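Local structure of adenosylmethionine-8-amino-7-oxononanoate aminotransferase (Methanocaldococcus jannaschii, 6ZHK) at residues Lys54-Val59 against Lys426-Arg431; Lys370-Glu375 against Ile451-Ala456; Ser61-Leu66 against Ile438-Leu443; Tyr417-Lys422 against Tyr458-Glu463; Gly278-Cys283 against Asn360-Ile365. The protein probably transfers the amino group of S-adenosyl-L-methionine to 8-amino-7-oxononanoate with pyridoxal 5'-phosphate, a step in biotin synthesis. All blocks are in the same frame, centred on the assembly; numbering follows the deposited sequence.

Contact 1. Residues Lys54-Val59 against Lys426-Arg431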
# COMPACT_ATOMS: atom_id res chain seq x y z
N LYS A 54 24.35 -12.29 14.94
CA LYS A 54 23.72 -11.02 15.20
C LYS A 54 24.39 -9.91 14.37
O LYS A 54 25.63 -9.90 14.17
CB LYS A 54 23.90 -10.65 16.68
CG LYS A 54 23.26 -11.59 17.71
CD LYS A 54 23.55 -11.12 19.17
CE LYS A 54 22.87 -11.91 20.29
NZ LYS A 54 23.11 -13.36 20.13
N TYR A 55 23.54 -9.01 13.84
CA TYR A 55 23.96 -7.91 12.99
C TYR A 55 23.32 -6.62 13.45
O TYR A 55 22.11 -6.57 13.62
CB TYR A 55 23.58 -8.23 11.54
CG TYR A 55 24.24 -9.50 11.07
CD1 TYR A 55 25.54 -9.48 10.57
CD2 TYR A 55 23.58 -10.72 11.14
CE1 TYR A 55 26.19 -10.64 10.18
CE2 TYR A 55 24.20 -11.88 10.70
CZ TYR A 55 25.49 -11.84 10.20
OH TYR A 55 26.14 -12.98 9.79
N LEU A 56 24.14 -5.60 13.75
CA LEU A 56 23.59 -4.31 14.11
C LEU A 56 22.78 -3.77 12.92
O LEU A 56 23.30 -3.67 11.81
CB LEU A 56 24.76 -3.37 14.41
CG LEU A 56 24.42 -1.95 14.87
CD1 LEU A 56 23.68 -1.97 16.20
CD2 LEU A 56 25.72 -1.20 15.07
N ASP A 57 21.55 -3.32 13.18
CA ASP A 57 20.69 -2.87 12.08
C ASP A 57 20.98 -1.40 11.76
O ASP A 57 20.26 -0.49 12.16
CB ASP A 57 19.25 -3.10 12.49
CG ASP A 57 18.23 -2.93 11.35
OD1 ASP A 57 18.63 -2.51 10.23
OD2 ASP A 57 17.07 -3.20 11.63
N ALA A 58 22.06 -1.18 11.03
CA ALA A 58 22.63 0.15 10.88
C ALA A 58 21.80 0.96 9.87
O ALA A 58 21.97 2.18 9.84
CB ALA A 58 24.08 0.02 10.41
N VAL A 59 20.86 0.30 9.15
CA VAL A 59 19.94 1.02 8.27
C VAL A 59 18.48 0.94 8.77
O VAL A 59 17.53 1.24 8.02
CB VAL A 59 20.10 0.63 6.79
CG1 VAL A 59 21.41 1.15 6.18
CG2 VAL A 59 19.91 -0.89 6.53
N LYS A 426 31.89 -7.75 10.23
CA LYS A 426 32.07 -7.10 11.52
C LYS A 426 30.74 -7.04 12.28
O LYS A 426 30.67 -6.35 13.27
CB LYS A 426 32.69 -5.70 11.35
CG LYS A 426 33.98 -5.68 10.52
CD LYS A 426 34.45 -4.30 10.15
CE LYS A 426 35.64 -4.31 9.23
NZ LYS A 426 36.73 -5.08 9.88
N GLY A 427 29.73 -7.80 11.84
CA GLY A 427 28.50 -7.88 12.63
C GLY A 427 27.59 -6.65 12.43
O GLY A 427 26.86 -6.28 13.35
N ILE A 428 27.65 -6.02 11.24
CA ILE A 428 26.84 -4.84 10.93
C ILE A 428 26.15 -5.04 9.58
O ILE A 428 26.78 -5.39 8.56
CB ILE A 428 27.71 -3.56 10.88
CG1 ILE A 428 28.34 -3.26 12.24
CG2 ILE A 428 26.85 -2.39 10.29
CD1 ILE A 428 29.48 -2.22 12.17
N TYR A 429 24.85 -4.70 9.54
CA TYR A 429 24.06 -4.78 8.32
C TYR A 429 23.90 -3.35 7.82
O TYR A 429 23.34 -2.50 8.53
CB TYR A 429 22.65 -5.34 8.59
CG TYR A 429 21.77 -5.23 7.36
CD1 TYR A 429 22.17 -5.76 6.14
CD2 TYR A 429 20.54 -4.61 7.44
CE1 TYR A 429 21.38 -5.65 4.99
CE2 TYR A 429 19.72 -4.52 6.32
CZ TYR A 429 20.14 -5.03 5.10
OH TYR A 429 19.31 -4.79 4.03
N MET A 430 24.39 -3.10 6.60
CA MET A 430 24.23 -1.83 5.96
C MET A 430 23.82 -2.08 4.51
O MET A 430 24.45 -2.93 3.86
CB MET A 430 25.56 -1.08 6.04
CG MET A 430 25.53 0.35 5.44
SD MET A 430 25.63 0.48 3.63
CE MET A 430 27.23 -0.23 3.19
N ARG A 431 22.74 -1.41 4.04
CA ARG A 431 22.37 -1.44 2.63
C ARG A 431 22.76 -0.12 1.97
O ARG A 431 22.26 0.92 2.36
CB ARG A 431 20.86 -1.67 2.39
CG ARG A 431 20.53 -1.81 0.91
CD ARG A 431 19.05 -2.12 0.72
NE ARG A 431 18.63 -2.10 -0.67
CZ ARG A 431 18.65 -3.17 -1.48
NH1 ARG A 431 19.13 -4.35 -1.08
NH2 ARG A 431 18.21 -3.01 -2.71
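V59 lies across the side chain of Y429 at about a right angle, its CG2 branch 3.6 Å from Y429 CE2. With CG1 anti to its own carbonyl carbon (chi1 -70°), the other branch reaches further along the partner chain and comes to 3.6 Å from R431 N, a buried amide with no hydrogen-bonding partner in the model. An alanine here would probably open a gap beside Y429 CE2 and take much of the apolar cover from the backbone of R431. At the edge of the same ring, close to its plane, sits D57 OD1, 4.0 Å from Y429 CD2; the two side chains point the same way, with carboxylate and ring turned 46° apart. S61 and H69 hold the carboxylate through its other oxygen, OD2.

These side chains ride on a parallel pairing of strands 54-57 and 428-429, which closes one side of a mixed four-stranded sheet. L56 N donates to G427 O at 2.8 Å, and Y429 N in turn to L56 O. A third bond, from A58 N to Y429 O at 3.1 Å, lies past the end of the regular strand. G427, at positive phi, finishes helix 415-425 in a Schellman motif and turns the chain directly into its strand. On the face that carries L56 and I428, I428 CG2 meets A58 CB at 3.7 Å, and its CD1 packs on Y452 and A456 of helix 447-463. R431, predicted to bind substrate, runs off from the sheet and gives NH2 to Y25 O, while Y429 also packs on C93 of the second subunit.

Contact 2. Residues Lys370-Glu375 against Ile451-Ala456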
# COMPACT_ATOMS: atom_id res chain seq x y z
N LYS A 370 25.13 14.11 18.18
CA LYS A 370 26.38 14.87 18.24
C LYS A 370 27.58 13.92 18.26
O LYS A 370 28.55 14.12 17.55
CB LYS A 370 26.36 15.74 19.51
CG LYS A 370 26.41 17.25 19.33
CD LYS A 370 25.51 17.92 20.36
CE LYS A 370 25.08 19.31 19.96
NZ LYS A 370 23.69 19.54 20.43
N LEU A 371 27.49 12.85 19.05
CA LEU A 371 28.54 11.84 19.09
C LEU A 371 28.73 11.16 17.73
O LEU A 371 29.86 10.95 17.27
CB LEU A 371 28.26 10.84 20.23
CG LEU A 371 29.22 9.63 20.27
CD1 LEU A 371 30.66 10.04 20.64
CD2 LEU A 371 28.71 8.51 21.16
N PHE A 372 27.62 10.76 17.10
CA PHE A 372 27.65 10.16 15.77
C PHE A 372 28.41 11.06 14.77
O PHE A 372 29.27 10.59 14.03
CB PHE A 372 26.19 9.94 15.30
CG PHE A 372 25.99 9.16 14.03
CD1 PHE A 372 26.83 8.11 13.72
CD2 PHE A 372 24.95 9.46 13.15
CE1 PHE A 372 26.61 7.32 12.60
CE2 PHE A 372 24.75 8.71 11.98
CZ PHE A 372 25.59 7.64 11.71
N HIS A 373 28.08 12.35 14.72
CA HIS A 373 28.69 13.20 13.71
C HIS A 373 30.19 13.36 14.00
O HIS A 373 30.98 13.45 13.06
CB HIS A 373 27.95 14.56 13.57
CG HIS A 373 26.55 14.43 13.07
ND1 HIS A 373 25.65 15.48 13.05
CD2 HIS A 373 25.87 13.35 12.58
CE1 HIS A 373 24.48 15.07 12.56
NE2 HIS A 373 24.58 13.76 12.24
N LYS A 374 30.54 13.44 15.29
CA LYS A 374 31.94 13.58 15.71
C LYS A 374 32.74 12.34 15.31
O LYS A 374 33.84 12.45 14.77
CB LYS A 374 31.97 13.86 17.22
CG LYS A 374 33.37 13.81 17.81
CD LYS A 374 33.44 14.32 19.22
CE LYS A 374 33.07 13.33 20.31
NZ LYS A 374 33.58 11.96 20.04
N GLU A 375 32.13 11.15 15.45
CA GLU A 375 32.76 9.87 15.13
C GLU A 375 32.86 9.57 13.64
O GLU A 375 33.68 8.74 13.23
CB GLU A 375 32.11 8.70 15.88
CG GLU A 375 32.23 8.76 17.39
CD GLU A 375 33.67 8.71 17.91
OE1 GLU A 375 34.39 7.75 17.57
OE2 GLU A 375 34.09 9.69 18.60
N ILE A 451 30.07 4.14 18.36
CA ILE A 451 31.53 4.22 18.25
C ILE A 451 32.01 2.98 17.52
O ILE A 451 32.80 3.05 16.61
CB ILE A 451 32.18 4.39 19.64
CG1 ILE A 451 31.92 5.78 20.24
CG2 ILE A 451 33.67 4.04 19.60
CD1 ILE A 451 31.87 5.82 21.79
N TYR A 452 31.42 1.84 17.86
CA TYR A 452 31.70 0.59 17.16
C TYR A 452 31.46 0.75 15.66
O TYR A 452 32.26 0.35 14.84
CB TYR A 452 30.92 -0.59 17.74
CG TYR A 452 31.28 -1.88 17.05
CD1 TYR A 452 32.47 -2.54 17.34
CD2 TYR A 452 30.44 -2.45 16.12
CE1 TYR A 452 32.86 -3.68 16.67
CE2 TYR A 452 30.78 -3.63 15.47
CZ TYR A 452 32.00 -4.25 15.75
OH TYR A 452 32.38 -5.41 15.11
N LEU A 453 30.26 1.23 15.30
CA LEU A 453 29.85 1.37 13.91
C LEU A 453 30.79 2.23 13.09
O LEU A 453 31.12 1.88 11.97
CB LEU A 453 28.44 1.98 13.87
CG LEU A 453 27.92 2.44 12.50
CD1 LEU A 453 27.72 1.22 11.57
CD2 LEU A 453 26.57 3.12 12.71
N CYS A 454 31.18 3.38 13.62
CA CYS A 454 32.03 4.29 12.86
C CYS A 454 33.47 3.76 12.74
O CYS A 454 34.09 3.90 11.68
CB CYS A 454 31.97 5.65 13.56
SG CYS A 454 30.33 6.46 13.45
N ASP A 455 33.99 3.12 13.81
CA ASP A 455 35.30 2.48 13.72
C ASP A 455 35.24 1.32 12.73
O ASP A 455 36.16 1.12 11.94
CB ASP A 455 35.73 1.88 15.07
CG ASP A 455 36.27 2.87 16.08
OD1 ASP A 455 36.61 4.00 15.68
OD2 ASP A 455 36.32 2.53 17.25
N ALA A 456 34.15 0.54 12.72
CA ALA A 456 34.09 -0.55 11.75
C ALA A 456 33.96 -0.02 10.32
O ALA A 456 34.45 -0.65 9.38
CB ALA A 456 32.89 -1.44 12.05
O HOH W 1 34.10 5.71 16.04
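The F372 ring meets C454 at its edge: SG lies near the ring plane, 3.9 Å from F372 CD1, and the line to it from the ring centroid is 75° off the normal, a cysteine sulfur-aromatic contact. L453 CD2 comes to the same ring obliquely, 4.2 Å from F372 CE1. The setting is a pair of helices, 366-376 and 447-463, whose short segments here run 18° apart with axes 9.6 Å from each other. Further into the fold F372 and L453 both pack on L439 of strand 436-439, at the small antiparallel sheet.

Towards the other flank the packing is aliphatic. L371 crosses I451 at about a right angle, their CD2 and CD1 methyls meeting at 4.2 Å. E375 has CB against C454, and its bend at chi2 (-62°) brings CD, the carboxylate carbon, to 4.1 Å from I451 CG1, so the carboxylate itself lies against the isoleucine. The two carboxylate oxygens then part ways. OE2 pairs with K374 NZ in a salt bridge within its own helix, whereas OE1 is joined to the opposite helix through one water, which lies 2.6 Å from E375 OE1 and 3.0 Å from I451 O.

Contact 3. Residues Ser61-Leu66 against Ile438-Leu443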
# COMPACT_ATOMS: atom_id res chain seq x y z
N SER A 61 16.40 -1.52 9.13
CA SER A 61 15.46 -2.30 8.31
C SER A 61 14.83 -1.41 7.21
O SER A 61 13.64 -1.54 6.89
CB SER A 61 14.45 -3.11 9.11
OG SER A 61 15.09 -3.95 10.10
N ILE A 62 15.70 -0.56 6.61
CA ILE A 62 15.35 0.35 5.52
C ILE A 62 14.48 1.49 6.09
O ILE A 62 13.39 1.84 5.55
CB ILE A 62 14.76 -0.35 4.27
CG1 ILE A 62 15.35 -1.74 3.98
CG2 ILE A 62 14.79 0.59 3.03
CD1 ILE A 62 16.81 -1.73 3.60
N TRP A 63 15.00 2.07 7.19
CA TRP A 63 14.71 3.44 7.58
C TRP A 63 13.33 3.50 8.25
O TRP A 63 12.72 4.58 8.28
CB TRP A 63 14.79 4.44 6.39
CG TRP A 63 15.91 4.28 5.40
CD1 TRP A 63 17.03 3.52 5.49
CD2 TRP A 63 15.97 4.90 4.09
NE1 TRP A 63 17.79 3.62 4.34
CE2 TRP A 63 17.15 4.43 3.45
CE3 TRP A 63 15.12 5.76 3.38
CZ2 TRP A 63 17.50 4.84 2.16
CZ3 TRP A 63 15.46 6.16 2.11
CH2 TRP A 63 16.66 5.74 1.53
N CYS A 64 12.90 2.39 8.85
CA CYS A 64 11.65 2.38 9.61
C CYS A 64 11.81 2.01 11.10
O CYS A 64 10.90 2.30 11.91
CB CYS A 64 10.61 1.47 8.95
SG CYS A 64 11.09 -0.28 8.97
N ASN A 65 12.86 1.27 11.46
CA ASN A 65 12.91 0.76 12.84
C ASN A 65 13.37 1.89 13.77
O ASN A 65 14.40 2.46 13.53
CB ASN A 65 13.79 -0.50 12.89
CG ASN A 65 13.86 -1.06 14.30
OD1 ASN A 65 14.47 -0.47 15.20
ND2 ASN A 65 13.07 -2.09 14.54
N LEU A 66 12.63 2.20 14.83
CA LEU A 66 13.03 3.34 15.65
C LEU A 66 13.70 2.85 16.92
O LEU A 66 14.58 3.51 17.42
CB LEU A 66 11.78 4.11 16.08
CG LEU A 66 11.02 4.87 14.98
CD1 LEU A 66 9.93 5.68 15.61
CD2 LEU A 66 11.96 5.74 14.14
N ILE A 438 24.92 4.03 3.27
CA ILE A 438 23.81 4.67 3.96
C ILE A 438 23.86 4.23 5.43
O ILE A 438 23.96 3.04 5.72
CB ILE A 438 22.46 4.22 3.33
CG1 ILE A 438 22.32 4.50 1.82
CG2 ILE A 438 21.29 4.79 4.17
CD1 ILE A 438 22.27 5.97 1.41
N LEU A 439 23.78 5.18 6.35
CA LEU A 439 23.61 4.91 7.78
C LEU A 439 22.33 5.59 8.24
O LEU A 439 22.25 6.82 8.24
CB LEU A 439 24.79 5.55 8.53
CG LEU A 439 26.18 5.00 8.19
CD1 LEU A 439 27.24 5.65 9.08
CD2 LEU A 439 26.23 3.46 8.29
N VAL A 440 21.34 4.76 8.62
CA VAL A 440 20.12 5.28 9.22
C VAL A 440 19.87 4.41 10.45
O VAL A 440 19.12 3.45 10.39
CB VAL A 440 18.92 5.28 8.23
CG1 VAL A 440 17.59 5.81 8.89
CG2 VAL A 440 19.29 6.11 7.03
N PRO A 441 20.61 4.66 11.55
CA PRO A 441 20.55 3.78 12.71
C PRO A 441 19.27 4.04 13.50
O PRO A 441 18.69 5.13 13.41
CB PRO A 441 21.79 4.18 13.52
CG PRO A 441 22.00 5.64 13.18
CD PRO A 441 21.57 5.76 11.73
N PRO A 442 18.81 3.08 14.32
CA PRO A 442 17.62 3.29 15.14
C PRO A 442 17.90 4.43 16.12
O PRO A 442 19.07 4.67 16.44
CB PRO A 442 17.37 1.98 15.89
CG PRO A 442 18.56 1.07 15.54
CD PRO A 442 19.39 1.73 14.46
N LEU A 443 16.84 5.09 16.58
CA LEU A 443 16.95 6.12 17.59
C LEU A 443 17.49 5.51 18.89
O LEU A 443 18.07 6.23 19.72
CB LEU A 443 15.55 6.68 17.89
CG LEU A 443 14.80 7.28 16.68
CD1 LEU A 443 13.52 7.93 17.15
CD2 LEU A 443 15.65 8.29 15.91
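W63 and V440 make the aromatic part of this contact, a CH-pi interaction in which V440 CG2 sits over one face of the indole, 4.0 Å from the centroid of the five-membered ring and 23° off its normal. I438 adds a second methyl from an oblique direction, its CG2 3.7 Å from W63 NE1. Both aliphatic side chains cross the tryptophan at about a right angle. Its CG is anti to the carbonyl carbon (chi1 -42°), which starts the indole off toward the 438-443 segment, on a backbone that makes a short left-handed turn, S61, I62 and W63 all having positive phi.

Van der Waals contact without aromatic rings follows at the other end. L66 and L443 lie side by side and point the same way, CD2 to CD1 at 4.0 Å, and F356 of helix 343-358 touches both. P442 packs its CB against L66 O, at 3.5 Å, and against N65 OD1.

Polar bonding is sparse. L443 N donates to L66 O at 2.9 Å, but the bond is weak because it is strongly bent (118° at the hydrogen). N65 OD1 has its polar partner in G68 N, and N65 O is bonded by R276 NH1.

Strand 436-439 and its continuation therefore back the loop that passes the predicted cofactor lysine: K301 NZ is hydrogen-bonded to I62 O, and its side chain is about 4 Å from that of W63 at the nearest atoms. Across the two segments the indole is met by the methyls of V440 and I438 and by no hydrogen bond, so their fit is likely to help set its position.

Contact 4. Residues Tyr417-Lys422 against Tyr458-Glu463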
# COMPACT_ATOMS: atom_id res chain seq x y z
N TYR A 417 28.26 -1.94 -2.01
CA TYR A 417 28.11 -3.35 -1.60
C TYR A 417 29.46 -3.99 -1.22
O TYR A 417 29.54 -4.84 -0.33
CB TYR A 417 27.41 -4.15 -2.70
CG TYR A 417 25.91 -3.94 -2.77
CD1 TYR A 417 25.08 -4.34 -1.72
CD2 TYR A 417 25.32 -3.42 -3.91
CE1 TYR A 417 23.70 -4.17 -1.77
CE2 TYR A 417 23.95 -3.18 -3.95
CZ TYR A 417 23.15 -3.58 -2.89
OH TYR A 417 21.81 -3.36 -3.03
N ARG A 418 30.54 -3.53 -1.84
CA ARG A 418 31.85 -4.04 -1.40
C ARG A 418 32.11 -3.68 0.06
O ARG A 418 32.60 -4.48 0.89
CB ARG A 418 32.92 -3.51 -2.36
CG ARG A 418 32.97 -4.31 -3.65
CD ARG A 418 33.92 -3.62 -4.62
NE ARG A 418 33.60 -4.11 -5.94
CZ ARG A 418 34.42 -4.80 -6.72
NH1 ARG A 418 35.64 -5.08 -6.31
NH2 ARG A 418 34.01 -5.19 -7.91
N VAL A 419 31.78 -2.44 0.41
CA VAL A 419 31.88 -1.99 1.78
C VAL A 419 30.90 -2.76 2.67
O VAL A 419 31.25 -3.19 3.77
CB VAL A 419 31.79 -0.45 1.89
CG1 VAL A 419 31.84 -0.02 3.35
CG2 VAL A 419 32.96 0.20 1.16
N ALA A 420 29.64 -2.94 2.21
CA ALA A 420 28.64 -3.69 2.99
C ALA A 420 29.16 -5.10 3.34
O ALA A 420 28.89 -5.60 4.44
CB ALA A 420 27.35 -3.78 2.18
N GLU A 421 29.88 -5.75 2.41
CA GLU A 421 30.38 -7.12 2.65
C GLU A 421 31.32 -7.17 3.85
O GLU A 421 31.21 -8.05 4.72
CB GLU A 421 31.04 -7.69 1.39
CG GLU A 421 30.08 -8.43 0.47
CD GLU A 421 30.87 -9.22 -0.57
OE1 GLU A 421 30.38 -10.28 -1.02
OE2 GLU A 421 32.02 -8.80 -0.87
N LYS A 422 32.24 -6.19 3.91
CA LYS A 422 33.18 -6.08 5.03
C LYS A 422 32.47 -5.73 6.32
O LYS A 422 32.83 -6.19 7.38
CB LYS A 422 34.30 -5.07 4.75
CG LYS A 422 35.14 -5.30 3.50
CD LYS A 422 35.88 -6.68 3.52
CE LYS A 422 36.62 -6.93 2.21
NZ LYS A 422 37.40 -8.18 2.26
N TYR A 458 35.22 2.78 9.13
CA TYR A 458 36.58 3.22 8.82
C TYR A 458 37.44 2.05 8.30
O TYR A 458 38.02 2.13 7.23
CB TYR A 458 37.17 3.93 10.05
CG TYR A 458 38.59 4.45 9.87
CD1 TYR A 458 39.71 3.65 10.08
CD2 TYR A 458 38.80 5.78 9.51
CE1 TYR A 458 41.00 4.18 9.93
CE2 TYR A 458 40.07 6.32 9.37
CZ TYR A 458 41.18 5.51 9.57
OH TYR A 458 42.41 6.09 9.42
N GLU A 459 37.47 0.95 9.02
CA GLU A 459 38.21 -0.25 8.64
C GLU A 459 37.59 -0.90 7.41
O GLU A 459 38.31 -1.43 6.55
CB GLU A 459 38.08 -1.31 9.73
CG GLU A 459 38.75 -0.98 11.05
CD GLU A 459 38.44 -2.01 12.12
OE1 GLU A 459 37.75 -3.04 11.82
OE2 GLU A 459 38.93 -1.83 13.25
N ALA A 460 36.25 -0.92 7.30
CA ALA A 460 35.61 -1.61 6.19
C ALA A 460 35.97 -0.93 4.87
O ALA A 460 36.15 -1.61 3.85
CB ALA A 460 34.10 -1.66 6.43
N ILE A 461 36.03 0.41 4.92
CA ILE A 461 36.30 1.19 3.72
C ILE A 461 37.74 0.92 3.32
O ILE A 461 38.00 0.75 2.15
CB ILE A 461 35.96 2.66 3.95
CG1 ILE A 461 34.43 2.85 4.07
CG2 ILE A 461 36.55 3.52 2.84
CD1 ILE A 461 34.08 4.30 4.45
N LYS A 462 38.64 0.79 4.32
CA LYS A 462 40.05 0.48 4.07
C LYS A 462 40.25 -0.92 3.52
O LYS A 462 41.16 -1.12 2.73
CB LYS A 462 40.90 0.73 5.30
CG LYS A 462 41.08 2.21 5.55
CD LYS A 462 41.83 2.56 6.80
CE LYS A 462 43.30 2.26 6.68
NZ LYS A 462 44.03 2.91 7.81
N GLU A 463 39.42 -1.87 3.96
CA GLU A 463 39.58 -3.26 3.58
C GLU A 463 38.95 -3.56 2.23
O GLU A 463 39.30 -4.56 1.59
CB GLU A 463 38.87 -4.16 4.59
CG GLU A 463 39.53 -4.18 5.96
CD GLU A 463 38.70 -4.88 7.03
OE1 GLU A 463 37.70 -5.54 6.66
OE2 GLU A 463 39.06 -4.80 8.23
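E463, which lies at a slant across K422, joins E459 in gripping K426 NZ: OE2 of the first and OE1 of the second both form salt bridges to that ammonium group. The other oxygen of E463 faces the aliphatic chain of K422, with OE1 3.8 Å from K422 CD. A bend at chi2 (-60°) places CD there, and CE then lies 3.6 Å from E463 O, near the last turn of the helix. K422 NZ stays 5.1 Å from E463 OE1, too far for a salt bridge, though the opposite charges may still attract. An alanine here would probably leave E463 CB and E463 O without the aliphatic cover of CG, CD and CE, while the salt bridge to K426 would stay.

Deeper in, the contact is small and apolar. K422 CB meets A460 CB at 3.8 Å, and V419 CG1 touches both A460 CB and I461 CG1, the latter at 3.9 Å. The small side chain of A460 is consistent with the close approach of the segment axes, 8.4 Å, while the two segments cross at 121°. Helices 415-425 and 447-463 meet in this way beside strand 436-439, whose I437 touches both V419 and I461; L382, from a loop, packs on I461.

Contact 5. Residues Gly278-Cys283 against Asn360-Ile365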
# COMPACT_ATOMS: atom_id res chain seq x y z
N GLY A 278 16.60 14.51 13.80
CA GLY A 278 16.96 15.13 15.06
C GLY A 278 15.79 15.91 15.64
O GLY A 278 15.80 16.27 16.79
N LYS A 279 14.78 16.19 14.80
CA LYS A 279 13.55 16.80 15.29
C LYS A 279 12.41 15.80 15.07
O LYS A 279 12.57 14.93 14.23
CB LYS A 279 13.18 17.94 14.35
CG LYS A 279 13.99 19.22 14.51
CD LYS A 279 13.33 20.24 13.63
CE LYS A 279 14.29 21.27 13.08
NZ LYS A 279 13.52 22.51 12.82
N MET A 280 11.25 16.00 15.72
CA MET A 280 10.16 15.06 15.56
C MET A 280 9.73 14.97 14.08
O MET A 280 9.52 13.87 13.54
CB MET A 280 8.96 15.43 16.44
CG MET A 280 7.91 14.31 16.44
SD MET A 280 8.53 12.71 17.21
CE MET A 280 6.95 11.88 17.38
N PHE A 281 9.55 16.14 13.44
CA PHE A 281 9.25 16.26 12.01
C PHE A 281 10.08 17.42 11.49
O PHE A 281 10.29 18.39 12.23
CB PHE A 281 7.78 16.63 11.78
CG PHE A 281 6.83 15.63 12.39
CD1 PHE A 281 6.65 14.39 11.79
CD2 PHE A 281 6.16 15.92 13.58
CE1 PHE A 281 5.81 13.46 12.39
CE2 PHE A 281 5.30 15.00 14.17
CZ PHE A 281 5.14 13.75 13.58
N PHE A 282 10.57 17.28 10.25
CA PHE A 282 11.24 18.41 9.60
C PHE A 282 10.37 19.66 9.66
O PHE A 282 10.87 20.76 9.94
CB PHE A 282 11.70 18.10 8.18
CG PHE A 282 12.60 19.18 7.62
CD1 PHE A 282 13.94 19.26 7.97
CD2 PHE A 282 12.06 20.19 6.84
CE1 PHE A 282 14.74 20.28 7.46
CE2 PHE A 282 12.84 21.25 6.38
CZ PHE A 282 14.19 21.28 6.67
N CYS A 283 9.06 19.48 9.44
CA CYS A 283 8.15 20.63 9.42
C CYS A 283 7.89 21.26 10.80
O CYS A 283 7.19 22.28 10.86
CB CYS A 283 6.88 20.30 8.65
SG CYS A 283 5.84 19.10 9.49
N ASN A 360 10.95 10.93 26.49
CA ASN A 360 11.61 12.15 26.09
C ASN A 360 12.65 11.88 24.98
O ASN A 360 13.80 12.34 25.01
CB ASN A 360 12.08 12.89 27.34
CG ASN A 360 12.28 14.39 27.19
OD1 ASN A 360 11.68 15.05 26.33
ND2 ASN A 360 13.13 14.96 28.03
N VAL A 361 12.20 11.16 23.94
CA VAL A 361 13.09 10.68 22.91
C VAL A 361 13.86 11.79 22.20
O VAL A 361 15.08 11.66 21.97
CB VAL A 361 12.33 9.76 21.93
CG1 VAL A 361 13.24 9.39 20.78
CG2 VAL A 361 11.85 8.52 22.68
N ILE A 362 13.16 12.85 21.77
CA ILE A 362 13.81 13.85 20.93
C ILE A 362 14.90 14.57 21.73
O ILE A 362 15.99 14.78 21.19
CB ILE A 362 12.80 14.82 20.28
CG1 ILE A 362 11.78 14.06 19.43
CG2 ILE A 362 13.46 16.00 19.53
CD1 ILE A 362 12.40 13.27 18.35
N GLU A 363 14.67 14.86 23.02
CA GLU A 363 15.75 15.47 23.80
C GLU A 363 16.89 14.47 24.01
O GLU A 363 18.06 14.85 23.88
CB GLU A 363 15.26 16.07 25.12
CG GLU A 363 14.18 17.12 24.92
CD GLU A 363 13.89 17.98 26.14
OE1 GLU A 363 13.90 19.23 25.98
OE2 GLU A 363 13.62 17.42 27.25
N ASN A 364 16.57 13.19 24.22
CA ASN A 364 17.58 12.20 24.62
C ASN A 364 18.47 11.79 23.46
O ASN A 364 19.60 11.39 23.68
CB ASN A 364 17.04 11.03 25.47
CG ASN A 364 16.41 11.50 26.77
OD1 ASN A 364 16.80 12.52 27.33
ND2 ASN A 364 15.43 10.78 27.29
N ILE A 365 18.01 11.94 22.20
CA ILE A 365 18.89 11.54 21.11
C ILE A 365 19.91 12.63 20.78
O ILE A 365 20.83 12.38 20.02
CB ILE A 365 18.16 11.08 19.82
CG1 ILE A 365 17.44 12.25 19.12
CG2 ILE A 365 17.23 9.90 20.10
CD1 ILE A 365 16.55 11.81 17.94
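I362 carries this contact, its two branches reaching different parts of the 278-283 loop. CG1 is anti to the carbonyl carbon (chi1 -59°), and a second bend (chi2 -58°) folds CD1 onto the backbone of M280, 4.0 Å from M280 N. The CG2 branch is anti to the backbone N and rests 3.6 Å from G278 O. That carbonyl is not left to the methyl alone: Q366 NE2 bonds both G278 O and I362 O, linking the loop to the helical turn.

M280 answers with a bent chain. Its CG is anti to the backbone N, then chi2 of 64° turns SD to within 4.1 Å of I362 CD1, the two side chains crossing at about a right angle. I365 contributes its CD1, 4.4 Å from the CA of G278, a residue whose backbone angles would crowd any CB against the preceding carbonyl oxygen.

On the far side of the turn N360 ND2 donates to E363 OE2 at 2.6 Å; E363 OE2 accepts with its anti lone pair and lies close to the amide plane of N360. F356 of helix 343-358 touches M280 and I362 alike. The arrangement is loop-on-helix packing in a fold-type I aminotransferase: a loop following strand 265-268 of the large seven-stranded sheet rests on short helix 361-364.

In the fold
Four of the five contacts bring together the two ends of the sequence or elements of the C-terminal part. Contacts 1 and 3, with centres 10 Å apart, both join residues 54-66 to the chain around 426-443, and both touch the second subunit. Helix 447-463 is shared by contacts 2 and 4. Their centres lie 15 Å apart, and each adjoins contact 1. Along the chain contacts 1 to 4 interlock, their segments alternating, so that no one of them closes before the others open. Contact 5 lies within the sequence spanned by contacts 1 and 3, yet touches contact 3 through L443 and I365. Strand 54-57, the C-terminal helices and the loop beside the predicted cofactor lysine thus form one continuous packed region.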